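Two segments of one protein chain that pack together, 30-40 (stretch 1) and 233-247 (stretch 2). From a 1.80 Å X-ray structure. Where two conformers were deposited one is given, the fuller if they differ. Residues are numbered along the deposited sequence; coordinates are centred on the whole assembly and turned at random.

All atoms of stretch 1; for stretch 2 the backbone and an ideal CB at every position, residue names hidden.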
# COMPACT_ATOMS: atom_id res chain seq x y z
N PRO A 30 -8.22 13.65 13.29
CA PRO A 30 -8.51 14.13 11.94
C PRO A 30 -8.05 15.56 11.71
O PRO A 30 -8.01 16.37 12.64
CB PRO A 30 -10.04 14.01 11.85
CG PRO A 30 -10.36 12.91 12.81
CD PRO A 30 -9.45 13.22 13.97
N VAL A 31 -7.69 15.87 10.47
CA VAL A 31 -7.27 17.22 10.11
C VAL A 31 -7.99 17.56 8.81
O VAL A 31 -8.03 16.75 7.88
CB VAL A 31 -5.73 17.32 9.92
CG1 VAL A 31 -5.29 16.53 8.70
CG2 VAL A 31 -5.32 18.78 9.78
N CYS A 32 -8.59 18.74 8.76
CA CYS A 32 -9.36 19.18 7.60
C CYS A 32 -10.36 18.11 7.17
O CYS A 32 -10.54 17.84 5.97
CB CYS A 32 -8.42 19.55 6.44
SG CYS A 32 -7.23 20.89 6.80
N GLN A 33 -11.02 17.50 8.16
CA GLN A 33 -12.03 16.47 7.92
C GLN A 33 -11.52 15.22 7.21
O GLN A 33 -12.28 14.53 6.53
CB GLN A 33 -13.20 17.06 7.14
CG GLN A 33 -13.94 18.15 7.88
CD GLN A 33 -15.03 18.78 7.04
OE1 GLN A 33 -14.76 19.46 6.05
NE2 GLN A 33 -16.28 18.55 7.42
N LEU A 34 -10.23 14.93 7.37
CA LEU A 34 -9.61 13.76 6.75
C LEU A 34 -8.94 12.89 7.82
O LEU A 34 -8.44 13.40 8.82
CB LEU A 34 -8.55 14.20 5.73
CG LEU A 34 -9.03 14.91 4.47
CD1 LEU A 34 -7.83 15.51 3.73
CD2 LEU A 34 -9.77 13.93 3.57
N PRO A 35 -8.93 11.56 7.61
CA PRO A 35 -8.32 10.62 8.55
C PRO A 35 -6.80 10.83 8.57
O PRO A 35 -6.23 11.31 7.59
CB PRO A 35 -8.70 9.25 7.97
CG PRO A 35 -9.92 9.55 7.13
CD PRO A 35 -9.55 10.85 6.49
N VAL A 36 -6.16 10.48 9.68
CA VAL A 36 -4.71 10.64 9.83
C VAL A 36 -4.14 9.44 10.59
O VAL A 36 -4.79 8.92 11.50
CB VAL A 36 -4.38 11.94 10.62
CG1 VAL A 36 -2.87 12.11 10.75
CG2 VAL A 36 -5.00 13.15 9.93
N THR A 37 -2.95 8.99 10.22
CA THR A 37 -2.32 7.86 10.91
C THR A 37 -1.61 8.36 12.17
O THR A 37 -1.42 9.56 12.35
CB THR A 37 -1.27 7.13 10.03
OG1 THR A 37 -0.18 8.02 9.75
CG2 THR A 37 -1.88 6.66 8.72
N LEU A 38 -1.22 7.43 13.04
CA LEU A 38 -0.49 7.76 14.26
C LEU A 38 1.00 7.52 14.01
O LEU A 38 1.37 6.54 13.38
CB LEU A 38 -0.93 6.85 15.42
CG LEU A 38 -2.14 7.23 16.26
CD1 LEU A 38 -2.37 6.15 17.32
CD2 LEU A 38 -1.90 8.57 16.92
N GLN A 39 1.85 8.42 14.51
CA GLN A 39 3.29 8.28 14.32
C GLN A 39 3.86 7.14 15.16
O GLN A 39 4.75 6.42 14.72
CB GLN A 39 4.01 9.58 14.67
CG GLN A 39 5.53 9.49 14.50
CD GLN A 39 6.21 10.83 14.66
OE1 GLN A 39 5.74 11.70 15.38
NE2 GLN A 39 7.34 11.00 13.99
N THR A 40 3.35 6.98 16.38
CA THR A 40 3.80 5.91 17.25
C THR A 40 2.58 5.23 17.87
O THR A 40 1.54 5.86 18.09
CB THR A 40 4.73 6.40 18.40
OG1 THR A 40 4.01 7.28 19.27
CG2 THR A 40 5.94 7.13 17.83
N UNK A 233 -4.70 25.02 -2.69
CA UNK A 233 -5.95 24.98 -1.93
C UNK A 233 -6.31 23.56 -1.54
O UNK A 233 -6.25 22.64 -2.36
CB UNK A 233 -7.09 25.60 -2.74
N UNK A 234 -6.69 23.37 -0.28
CA UNK A 234 -7.06 22.05 0.21
C UNK A 234 -8.15 21.42 -0.64
O UNK A 234 -8.10 20.23 -0.94
CB UNK A 234 -7.52 22.14 1.67
N UNK A 235 -9.14 22.22 -1.03
CA UNK A 235 -10.26 21.72 -1.84
C UNK A 235 -9.84 21.12 -3.17
O UNK A 235 -10.58 20.34 -3.78
CB UNK A 235 -11.25 22.85 -2.10
N UNK A 236 -8.65 21.48 -3.64
CA UNK A 236 -8.14 20.96 -4.90
C UNK A 236 -7.59 19.55 -4.78
O UNK A 236 -7.63 18.77 -5.74
CB UNK A 236 -7.05 21.89 -5.44
N UNK A 237 -7.08 19.20 -3.61
CA UNK A 237 -6.47 17.89 -3.42
C UNK A 237 -7.21 16.97 -2.45
O UNK A 237 -7.05 15.75 -2.50
CB UNK A 237 -5.03 18.08 -2.93
N UNK A 238 -8.04 17.54 -1.58
CA UNK A 238 -8.78 16.73 -0.61
C UNK A 238 -9.60 15.59 -1.23
O UNK A 238 -9.68 14.50 -0.66
CB UNK A 238 -9.72 17.64 0.19
N UNK A 239 -10.23 15.82 -2.40
CA UNK A 239 -11.03 14.75 -3.01
C UNK A 239 -10.23 13.50 -3.41
O UNK A 239 -10.80 12.42 -3.55
CB UNK A 239 -11.74 15.30 -4.25
N UNK A 240 -8.92 13.66 -3.60
CA UNK A 240 -8.07 12.53 -3.98
C UNK A 240 -7.47 11.80 -2.78
O UNK A 240 -6.84 10.75 -2.94
CB UNK A 240 -6.94 13.02 -4.89
N UNK A 241 -7.65 12.35 -1.59
CA UNK A 241 -7.07 11.76 -0.38
C UNK A 241 -7.92 10.75 0.37
O UNK A 241 -9.12 10.96 0.57
CB UNK A 241 -6.72 12.89 0.59
N UNK A 242 -7.28 9.65 0.78
CA UNK A 242 -7.96 8.61 1.53
C UNK A 242 -7.61 8.71 3.01
O UNK A 242 -8.48 8.64 3.88
CB UNK A 242 -7.60 7.23 0.98
N UNK A 243 -6.32 8.86 3.29
CA UNK A 243 -5.84 9.00 4.67
C UNK A 243 -4.47 9.68 4.61
O UNK A 243 -3.66 9.39 3.74
CB UNK A 243 -5.76 7.65 5.38
N UNK A 244 -4.25 10.62 5.53
CA UNK A 244 -3.00 11.37 5.59
C UNK A 244 -1.98 10.79 6.55
O UNK A 244 -2.32 10.06 7.49
CB UNK A 244 -3.29 12.82 5.99
N UNK A 245 -0.71 11.13 6.32
CA UNK A 245 0.37 10.68 7.18
C UNK A 245 0.34 11.55 8.43
O UNK A 245 -0.08 12.70 8.39
CB UNK A 245 1.72 10.75 6.47
N UNK A 246 0.79 10.97 9.54
CA UNK A 246 0.85 11.65 10.83
C UNK A 246 1.61 12.96 10.76
O UNK A 246 2.31 13.21 9.77
CB UNK A 246 1.50 10.74 11.87
N UNK A 247 1.48 13.78 11.82
CA UNK A 247 2.17 15.06 11.97
C UNK A 247 1.34 16.26 12.44
O UNK A 247 0.13 16.28 12.31
CB UNK A 247 2.80 15.42 10.62

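Position 233 lies beyond the reach of stretch 1, with extended backbone angles and nothing of the other segment near its ideal CB, so almost any side chain would serve; it is K233, whose NZ makes a weak hydrogen bond to the side-chain oxygen of 235 (3.3 Å). At 234 the backbone turns helical and CA-to-CB points toward stretch 1, with the ideal CB 5.3 Å from C32 SG. That gap suits a modest apolar group. The residue is V234, and its CG1 comes within 4.5 Å of C32 CB, a loose contact.

Positions 235, 236 and 237 find nothing of stretch 1 near their ideal CB atoms, which leaves their choice unconstrained from this side; 235 and 236 have helical angles, while 237, at -114/-21, departs from them. They are S235, Q236 and I237. At 238 CA-to-CB points toward stretch 1 again, and the ideal CB sits 4.5 Å from L34 CD1. Only L34 comes near, so a small residue such as alanine, serine or cysteine would suit, and larger ones are not ruled out by stretch 1. S238 is found, with its CB loosely approaching the leucine methyl group. Position 239 points away and has a phi of -63°, which proline tolerates, as do most residues; it is P239. Position 240, out of reach, is D240.

The ideal CB of 241 is 4.2 Å from L34 CD1, so the start of an apolar chain is favoured. M241 meets this leucine through CB (CB to L34 CD1, 4.3 Å), while the end of its side chain leads away. At 242 CA-to-CB would point away, and the angles (-103/-47) do not demand glycine, though many residues could be accommodated as far as stretch 1 is concerned. G242 contributes its backbone: its O packs 3.6 Å from P35 CD.

From 243 the chain is extended and runs beside stretch 1. The ideal CB of 243 is 4.2 Å from P35 CB and 5.2 Å from T37 CG2, an apolar setting for valine, isoleucine or leucine. I243 places CG1 3.9 Å from P35 CB and CD1 3.6 Å from T37 CG2. The backbone of 244 is tied at both ends: N donates to P35 O (2.9 Å, nearly linear), which rules out proline, and its O accepts from T37 N (3.0 Å), so 244 pairs with V36 in a single beta bridge. The ideal CB lies 3.7 Å from P35 O and 4.3 Å from V36 CG2, with V31 CG1 further off at 5.0 Å. This neighbourhood favours a medium or long apolar side chain, such as leucine, isoleucine or methionine. L244 answers, its CD1 touching V31 CG1 (3.4 Å) and L34 CD1 (4.1 Å).

CA-to-CB of 245 points away, so a long polar chain has room; K245 is extended at first, then curls at chi3 and chi4 so that NZ bonds weakly to the backbone O of 246 (3.3 Å). At 246, N makes a weak hydrogen bond to T37 OG1 (3.1 Å), and the ideal CB is tight against T37 O (3.2 Å) and 3.5 Å from Q39 N. A flat or long side chain could cover Q39. F246 does this with its ring: Q39 CB lies 3.6 Å from the centroid of the F246 ring, over the face, in a CH-pi contact, while T37 OG1 approaches the edge. Position 247 points away, and K247 makes no close contact.

Stretch 2 233-247: KVSQISPDMGILKFK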
# COMPACT_ATOMS: atom_id res chain seq x y z
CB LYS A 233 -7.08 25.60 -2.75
CG LYS A 233 -7.23 27.10 -2.55
CD LYS A 233 -8.10 27.75 -3.61
CE LYS A 233 -9.32 26.90 -3.98
NZ LYS A 233 -8.96 25.77 -4.89
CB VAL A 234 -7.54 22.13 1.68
CG1 VAL A 234 -7.99 20.75 2.15
CG2 VAL A 234 -6.43 22.64 2.58
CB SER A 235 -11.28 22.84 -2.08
OG SER A 235 -10.69 23.93 -2.78
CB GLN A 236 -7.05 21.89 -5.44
CG GLN A 236 -7.55 23.27 -5.82
CD GLN A 236 -6.43 24.28 -6.03
OE1 GLN A 236 -6.67 25.40 -6.46
NE2 GLN A 236 -5.21 23.88 -5.71
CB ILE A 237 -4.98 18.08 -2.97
CG1 ILE A 237 -4.29 16.72 -2.81
CG2 ILE A 237 -4.92 18.88 -1.69
CD1 ILE A 237 -4.05 15.99 -4.11
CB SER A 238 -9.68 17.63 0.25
OG SER A 238 -10.61 18.35 -0.54
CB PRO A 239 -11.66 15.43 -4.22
CG PRO A 239 -11.74 16.87 -3.80
CD PRO A 239 -10.40 17.08 -3.14
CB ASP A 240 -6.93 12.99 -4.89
CG ASP A 240 -7.42 13.55 -6.21
OD1 ASP A 240 -8.37 12.99 -6.79
OD2 ASP A 240 -6.83 14.55 -6.68
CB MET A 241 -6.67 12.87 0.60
CG MET A 241 -5.72 13.91 0.03
SD MET A 241 -4.26 13.19 -0.76
CE MET A 241 -3.37 12.52 0.64
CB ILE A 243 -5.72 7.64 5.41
CG1 ILE A 243 -5.25 7.87 6.84
CG2 ILE A 243 -4.76 6.72 4.68
CD1 ILE A 243 -5.36 6.64 7.74
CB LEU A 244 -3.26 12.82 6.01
CG LEU A 244 -4.29 13.64 5.23
CD1 LEU A 244 -4.31 15.06 5.77
CD2 LEU A 244 -3.95 13.64 3.75
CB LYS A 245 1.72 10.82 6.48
CG LYS A 245 2.92 10.35 7.32
CD LYS A 245 4.25 10.53 6.58
CE LYS A 245 4.67 11.99 6.50
NZ LYS A 245 4.97 12.55 7.85
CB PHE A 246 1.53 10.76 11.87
CG PHE A 246 2.91 10.30 11.46
CD1 PHE A 246 3.12 9.02 10.95
CD2 PHE A 246 4.01 11.16 11.56
CE1 PHE A 246 4.39 8.60 10.54
CE2 PHE A 246 5.29 10.75 11.15
CZ PHE A 246 5.48 9.46 10.63
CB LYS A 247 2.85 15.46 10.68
CG LYS A 247 4.33 15.17 10.64
CD LYS A 247 5.05 15.90 11.75
CE LYS A 247 6.55 15.84 11.55
NZ LYS A 247 7.20 16.82 12.46
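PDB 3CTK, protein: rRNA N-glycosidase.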